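PDB 4XHF: Na-translocating NADH-quinone reductase subunit C NqrC from Shewanella oneidensis, which binds flavin mononucleotide through an FMN-binding domain and belongs to the NqrC family of subunits of a bacterial membrane complex. Local coordinates for residues M144-V149 against V163-E168; V134-K139 against Q228-F233. One frame throughout, in Å; residues are numbered along the deposited sequence.

Interaction 1: residues M144-V149 against V163-E168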
loop_
_atom_site.group_PDB
_atom_site.type_symbol
_atom_site.label_atom_id
_atom_site.label_comp_id
_atom_site.label_asym_id
_atom_site.label_seq_id
_atom_site.Cartn_x
_atom_site.Cartn_y
_atom_site.Cartn_z
ATOM N N MET A 144 10.270 -0.221 10.842
ATOM C CA MET A 144 9.145 0.179 10.014
ATOM C C MET A 144 9.231 -0.511 8.661
ATOM O O MET A 144 10.301 -0.587 8.055
ATOM C CB MET A 144 9.123 1.698 9.830
ATOM C CG MET A 144 8.932 2.495 11.117
ATOM S SD MET A 144 7.455 2.049 12.055
ATOM C CE MET A 144 6.208 2.163 10.782
ATOM N N ILE A 145 8.091 -1.009 8.197
ATOM C CA ILE A 145 7.996 -1.677 6.908
ATOM C C ILE A 145 7.080 -0.862 6.003
ATOM O O ILE A 145 5.962 -0.541 6.388
ATOM C CB ILE A 145 7.460 -3.118 7.059
ATOM C CG1 ILE A 145 8.358 -3.924 8.007
ATOM C CG2 ILE A 145 7.372 -3.804 5.702
ATOM C CD1 ILE A 145 7.753 -5.237 8.471
ATOM N N TYR A 146 7.571 -0.523 4.812
ATOM C CA TYR A 146 6.831 0.300 3.855
ATOM C C TYR A 146 6.500 -0.465 2.581
ATOM O O TYR A 146 7.309 -1.250 2.092
ATOM C CB TYR A 146 7.636 1.544 3.486
ATOM C CG TYR A 146 7.855 2.498 4.628
ATOM C CD1 TYR A 146 8.791 2.228 5.614
ATOM C CD2 TYR A 146 7.134 3.677 4.710
ATOM C CE1 TYR A 146 8.994 3.103 6.657
ATOM C CE2 TYR A 146 7.330 4.558 5.744
ATOM C CZ TYR A 146 8.260 4.269 6.716
ATOM O OH TYR A 146 8.454 5.155 7.752
ATOM N N GLY A 147 5.321 -0.203 2.026
ATOM C CA GLY A 147 4.906 -0.861 0.803
ATOM C C GLY A 147 3.660 -0.258 0.187
ATOM O O GLY A 147 3.204 0.812 0.595
ATOM N N TYR A 148 3.118 -0.957 -0.806
ATOM C CA TYR A 148 1.891 -0.551 -1.482
ATOM C C TYR A 148 0.964 -1.751 -1.649
ATOM O O TYR A 148 1.427 -2.874 -1.853
ATOM C CB TYR A 148 2.198 0.069 -2.852
ATOM C CG TYR A 148 2.985 1.359 -2.789
ATOM C CD1 TYR A 148 2.344 2.587 -2.694
ATOM C CD2 TYR A 148 4.373 1.349 -2.829
ATOM C CE1 TYR A 148 3.063 3.768 -2.635
ATOM C CE2 TYR A 148 5.101 2.524 -2.772
ATOM C CZ TYR A 148 4.440 3.730 -2.675
ATOM O OH TYR A 148 5.158 4.902 -2.617
ATOM N N VAL A 149 -0.339 -1.502 -1.541
ATOM C CA VAL A 149 -1.359 -2.510 -1.817
ATOM C C VAL A 149 -2.303 -2.028 -2.910
ATOM O O VAL A 149 -2.904 -0.959 -2.798
ATOM C CB VAL A 149 -2.190 -2.847 -0.566
ATOM C CG1 VAL A 149 -3.233 -3.915 -0.880
ATOM C CG2 VAL A 149 -1.290 -3.310 0.555
ATOM N N VAL A 163 6.210 -4.703 -1.029
ATOM C CA VAL A 163 6.977 -4.129 0.074
ATOM C C VAL A 163 8.356 -3.769 -0.463
ATOM O O VAL A 163 9.002 -4.590 -1.114
ATOM C CB VAL A 163 7.087 -5.106 1.269
ATOM C CG1 VAL A 163 7.999 -4.552 2.358
ATOM C CG2 VAL A 163 5.708 -5.398 1.840
ATOM N N TYR A 164 8.797 -2.541 -0.198
ATOM C CA TYR A 164 10.027 -2.025 -0.796
ATOM C C TYR A 164 11.059 -1.546 0.228
ATOM O O TYR A 164 12.187 -1.218 -0.141
ATOM C CB TYR A 164 9.693 -0.879 -1.759
ATOM C CG TYR A 164 9.136 0.358 -1.087
ATOM C CD1 TYR A 164 9.982 1.320 -0.550
ATOM C CD2 TYR A 164 7.767 0.568 -0.997
ATOM C CE1 TYR A 164 9.481 2.449 0.064
ATOM C CE2 TYR A 164 7.257 1.698 -0.386
ATOM C CZ TYR A 164 8.122 2.634 0.142
ATOM O OH TYR A 164 7.634 3.764 0.753
ATOM N N GLU A 165 10.682 -1.493 1.503
ATOM C CA GLU A 165 11.613 -1.056 2.543
ATOM C C GLU A 165 11.312 -1.693 3.895
ATOM O O GLU A 165 10.153 -1.842 4.281
ATOM C CB GLU A 165 11.585 0.470 2.680
ATOM C CG GLU A 165 12.455 1.005 3.818
ATOM C CD GLU A 165 12.471 2.520 3.891
ATOM O OE1 GLU A 165 12.055 3.172 2.912
ATOM O OE2 GLU A 165 12.899 3.061 4.932
ATOM N N HIS A 166 12.373 -2.049 4.613
ATOM C CA HIS A 166 12.248 -2.629 5.942
ATOM C C HIS A 166 13.602 -2.629 6.638
ATOM O O HIS A 166 14.626 -2.328 6.025
ATOM C CB HIS A 166 11.700 -4.056 5.862
ATOM C CG HIS A 166 12.701 -5.058 5.382
ATOM N ND1 HIS A 166 13.484 -5.797 6.241
ATOM C CD2 HIS A 166 13.058 -5.435 4.130
ATOM C CE1 HIS A 166 14.275 -6.591 5.542
ATOM N NE2 HIS A 166 14.036 -6.391 4.259
ATOM N N GLY A 167 13.595 -2.966 7.923
ATOM C CA GLY A 167 14.816 -3.080 8.700
ATOM C C GLY A 167 14.813 -4.341 9.546
ATOM O O GLY A 167 15.545 -4.445 10.531
ATOM N N GLU A 168 13.975 -5.298 9.162
ATOM C CA GLU A 168 13.871 -6.572 9.864
ATOM C C GLU A 168 15.127 -7.414 9.655
ATOM O O GLU A 168 15.849 -7.235 8.673
ATOM C CB GLU A 168 12.638 -7.345 9.387
ATOM C CG GLU A 168 11.332 -6.562 9.463
ATOM C CD GLU A 168 10.878 -6.310 10.889
ATOM O OE1 GLU A 168 10.074 -7.112 11.406
ATOM O OE2 GLU A 168 11.317 -5.306 11.489
HETATM O O HOH W 1 4.547 3.283 1.683
#

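Interaction 2: residues V134-K139 against Q228-F233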
loop_
_atom_site.group_PDB
_atom_site.type_symbol
_atom_site.label_atom_id
_atom_site.label_comp_id
_atom_site.label_asym_id
_atom_site.label_seq_id
_atom_site.Cartn_x
_atom_site.Cartn_y
_atom_site.Cartn_z
ATOM N N VAL A 134 -2.625 2.014 -2.909
ATOM C CA VAL A 134 -2.458 2.882 -1.748
ATOM C C VAL A 134 -1.211 2.499 -0.956
ATOM O O VAL A 134 -0.850 1.325 -0.890
ATOM C CB VAL A 134 -3.686 2.826 -0.813
ATOM C CG1 VAL A 134 -4.937 3.236 -1.560
ATOM C CG2 VAL A 134 -3.857 1.433 -0.214
ATOM N N PRO A 135 -0.547 3.493 -0.351
ATOM C CA PRO A 135 0.607 3.216 0.504
ATOM C C PRO A 135 0.190 2.702 1.875
ATOM O O PRO A 135 -0.813 3.155 2.426
ATOM C CB PRO A 135 1.289 4.579 0.620
ATOM C CG PRO A 135 0.170 5.551 0.498
ATOM C CD PRO A 135 -0.786 4.940 -0.487
ATOM N N PHE A 136 0.954 1.762 2.415
ATOM C CA PHE A 136 0.742 1.306 3.776
ATOM C C PHE A 136 2.097 1.086 4.418
ATOM O O PHE A 136 3.076 0.784 3.736
ATOM C CB PHE A 136 -0.090 0.023 3.810
ATOM C CG PHE A 136 0.690 -1.211 3.488
ATOM C CD1 PHE A 136 1.155 -1.433 2.205
ATOM C CD2 PHE A 136 0.957 -2.149 4.465
ATOM C CE1 PHE A 136 1.871 -2.568 1.902
ATOM C CE2 PHE A 136 1.675 -3.286 4.170
ATOM C CZ PHE A 136 2.132 -3.497 2.885
ATOM N N TYR A 137 2.154 1.263 5.729
ATOM C CA TYR A 137 3.368 0.982 6.471
ATOM C C TYR A 137 3.046 0.795 7.941
ATOM O O TYR A 137 1.998 1.228 8.419
ATOM C CB TYR A 137 4.400 2.097 6.281
ATOM C CG TYR A 137 3.999 3.438 6.851
ATOM C CD1 TYR A 137 3.163 4.291 6.146
ATOM C CD2 TYR A 137 4.472 3.858 8.087
ATOM C CE1 TYR A 137 2.799 5.521 6.662
ATOM C CE2 TYR A 137 4.115 5.085 8.610
ATOM C CZ TYR A 137 3.280 5.913 7.894
ATOM O OH TYR A 137 2.922 7.135 8.414
ATOM N N GLY A 138 3.947 0.130 8.649
ATOM C CA GLY A 138 3.744 -0.168 10.052
ATOM C C GLY A 138 4.965 -0.844 10.634
ATOM O O GLY A 138 5.803 -1.367 9.901
ATOM N N LYS A 139 5.071 -0.831 11.957
ATOM C CA LYS A 139 6.204 -1.451 12.621
ATOM C C LYS A 139 6.084 -2.966 12.566
ATOM O O LYS A 139 5.042 -3.529 12.907
ATOM C CB LYS A 139 6.303 -0.987 14.075
ATOM C CG LYS A 139 7.592 -1.407 14.764
ATOM C CD LYS A 139 7.442 -1.419 16.273
ATOM C CE LYS A 139 8.752 -1.778 16.953
ATOM N NZ LYS A 139 9.795 -0.738 16.744
ATOM N N GLN A 228 0.400 -7.561 8.899
ATOM C CA GLN A 228 -1.022 -7.788 9.093
ATOM C C GLN A 228 -1.661 -6.591 9.788
ATOM O O GLN A 228 -2.718 -6.112 9.376
ATOM C CB GLN A 228 -1.233 -9.064 9.906
ATOM C CG GLN A 228 -2.678 -9.447 10.155
ATOM C CD GLN A 228 -2.798 -10.473 11.252
ATOM O OE1 GLN A 228 -2.351 -11.613 11.107
ATOM N NE2 GLN A 228 -3.393 -10.070 12.368
ATOM N N ARG A 229 -1.004 -6.101 10.834
ATOM C CA ARG A 229 -1.501 -4.956 11.586
ATOM C C ARG A 229 -1.374 -3.665 10.785
ATOM O O ARG A 229 -2.172 -2.742 10.950
ATOM C CB ARG A 229 -0.751 -4.833 12.912
ATOM C CG ARG A 229 -1.176 -5.863 13.944
ATOM C CD ARG A 229 -0.382 -5.737 15.232
ATOM N NE ARG A 229 0.095 -7.040 15.703
ATOM C CZ ARG A 229 1.374 -7.404 15.792
ATOM N NH1 ARG A 229 2.357 -6.573 15.456
ATOM N NH2 ARG A 229 1.675 -8.617 16.234
ATOM N N ALA A 230 -0.371 -3.608 9.915
ATOM C CA ALA A 230 -0.176 -2.450 9.054
ATOM C C ALA A 230 -1.373 -2.277 8.131
ATOM O O ALA A 230 -1.906 -1.179 7.989
ATOM C CB ALA A 230 1.101 -2.594 8.248
ATOM N N MET A 231 -1.799 -3.372 7.510
ATOM C CA MET A 231 -2.959 -3.335 6.633
ATOM C C MET A 231 -4.241 -3.108 7.427
ATOM O O MET A 231 -5.148 -2.425 6.957
ATOM C CB MET A 231 -3.059 -4.629 5.826
ATOM C CG MET A 231 -2.019 -4.736 4.729
ATOM S SD MET A 231 -2.171 -6.268 3.800
ATOM C CE MET A 231 -0.674 -6.221 2.821
ATOM N N GLU A 232 -4.308 -3.668 8.631
ATOM C CA GLU A 232 -5.485 -3.508 9.477
ATOM C C GLU A 232 -5.746 -2.037 9.787
ATOM O O GLU A 232 -6.897 -1.599 9.833
ATOM C CB GLU A 232 -5.327 -4.288 10.779
ATOM C CG GLU A 232 -6.538 -4.182 11.688
ATOM C CD GLU A 232 -6.361 -4.937 12.984
ATOM O OE1 GLU A 232 -5.297 -5.562 13.164
ATOM O OE2 GLU A 232 -7.283 -4.899 13.826
ATOM N N PHE A 233 -4.675 -1.281 10.011
ATOM C CA PHE A 233 -4.802 0.143 10.298
ATOM C C PHE A 233 -5.151 0.946 9.056
ATOM O O PHE A 233 -6.061 1.772 9.075
ATOM C CB PHE A 233 -3.512 0.704 10.895
ATOM C CG PHE A 233 -3.545 2.197 11.082
ATOM C CD1 PHE A 233 -4.137 2.750 12.205
ATOM C CD2 PHE A 233 -3.015 3.046 10.123
ATOM C CE1 PHE A 233 -4.185 4.120 12.377
ATOM C CE2 PHE A 233 -3.062 4.418 10.291
ATOM C CZ PHE A 233 -3.648 4.955 11.419
#

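Interaction 1: residues M144-V149 against V163-E168
The carbonyl oxygen of Tyr146 is gripped by two successive amides of the facing strand: Tyr164 N donates to Tyr146 O at 3.0 Å, and Glu165 N reaches the same oxygen in a weak bond of 3.4 Å. This is a classic beta bulge in the antiparallel hairpin of strands 144-151 and 158-165: two residues, Tyr164 and Glu165, stand opposite the single Tyr146. In return, Tyr146 N donates to Glu165 O at 2.9 Å, a nearly straight bond (167° at the hydrogen). At Tyr164, CG sits between the backbone N and the carbonyl carbon (chi1 67°), which folds the ring back over the backbone at Tyr146 and Gly147; Tyr146 O lies over one of its faces, near the rim. Tyr164 CE2 comes 3.3 Å from Tyr148 CE2, the two rings meeting rim to rim. The Glu165 carboxylate runs alongside the Tyr146 ring and forms a salt bridge with Arg91, which also makes a cation-pi contact with that ring. On the other face of the sheet, Ile145 CG2 presses on Val163 CG1. Glu168, which touches the bound FMN, is held by Thr223, Ser143 and the amides of Leu141 and Trp142, while Glu168 CG lies 3.9 Å from Ile145 CD1.

Interaction 2: residues V134-K139 against Q228-F233
A chi1 of 79° tucks the Phe136 ring back between its own N and C=O branches, toward Ala230 and Met231, while Met231, with CG beside its own backbone N (chi1 -73°) and the chain extended beyond, runs its thioether out to meet the ring. The two side chains pass at a slant in a Met-aromatic contact within a helix-on-sheet packing, helix 221-234 lying against strand 129-139 of the antiparallel sheet. Met231 SD stands 5.3 Å from the centroid of the Phe136 ring and 27° off its normal. The methyl carries on past the sulfur to bring Met231 CE within 3.9 Å of Phe136 CZ, and further back Met231 CG is 4.0 Å from Phe136 CE2, so the methionine touches the ring with CG and CE, the atoms on either side of its sulfur. Ala230 approaches the same ring differently, with its methyl at the edge near the ring plane, 3.8 Å from Phe136 CD2. No hydrogen bond crosses between the segments, and the touching side chains are apolar. At Gly138 the backbone itself faces the helix, Gly138 CA lying 4.6 Å from Ala230 CA. Around this buried patch, Val149 of the adjoining strand touches both Phe136 and Met231, Trp185 packs on Met231, and Trp234, later in the helix, donates from NE1 to Tyr137 O. The carbon of that same carbonyl, Tyr137 C, has Ala230 CB 3.9 Å away.

Overall arrangement
Strands 129-139 and 144-151 are neighbours in one antiparallel sheet, so the two interactions adjoin, their centres about 9 Å apart. Ile145 N bonds to Gly138 O at 2.9 Å, and Val149 N pairs with Val134 O. Interaction 1 continues the sheet to its next strand by backbone bonds, is partly buried, and carries charged and aromatic side chains on the face near Arg91 and Tyr44. Interaction 2 is buried and apolar, packing segment 228-233 on segment 134-139 with no hydrogen bond between the two. Thr223 of the same helix reaches Ile145 and Glu168 of interaction 1, whereas Gly138 of interaction 2 is about 13 Å from FMN at the nearest atoms.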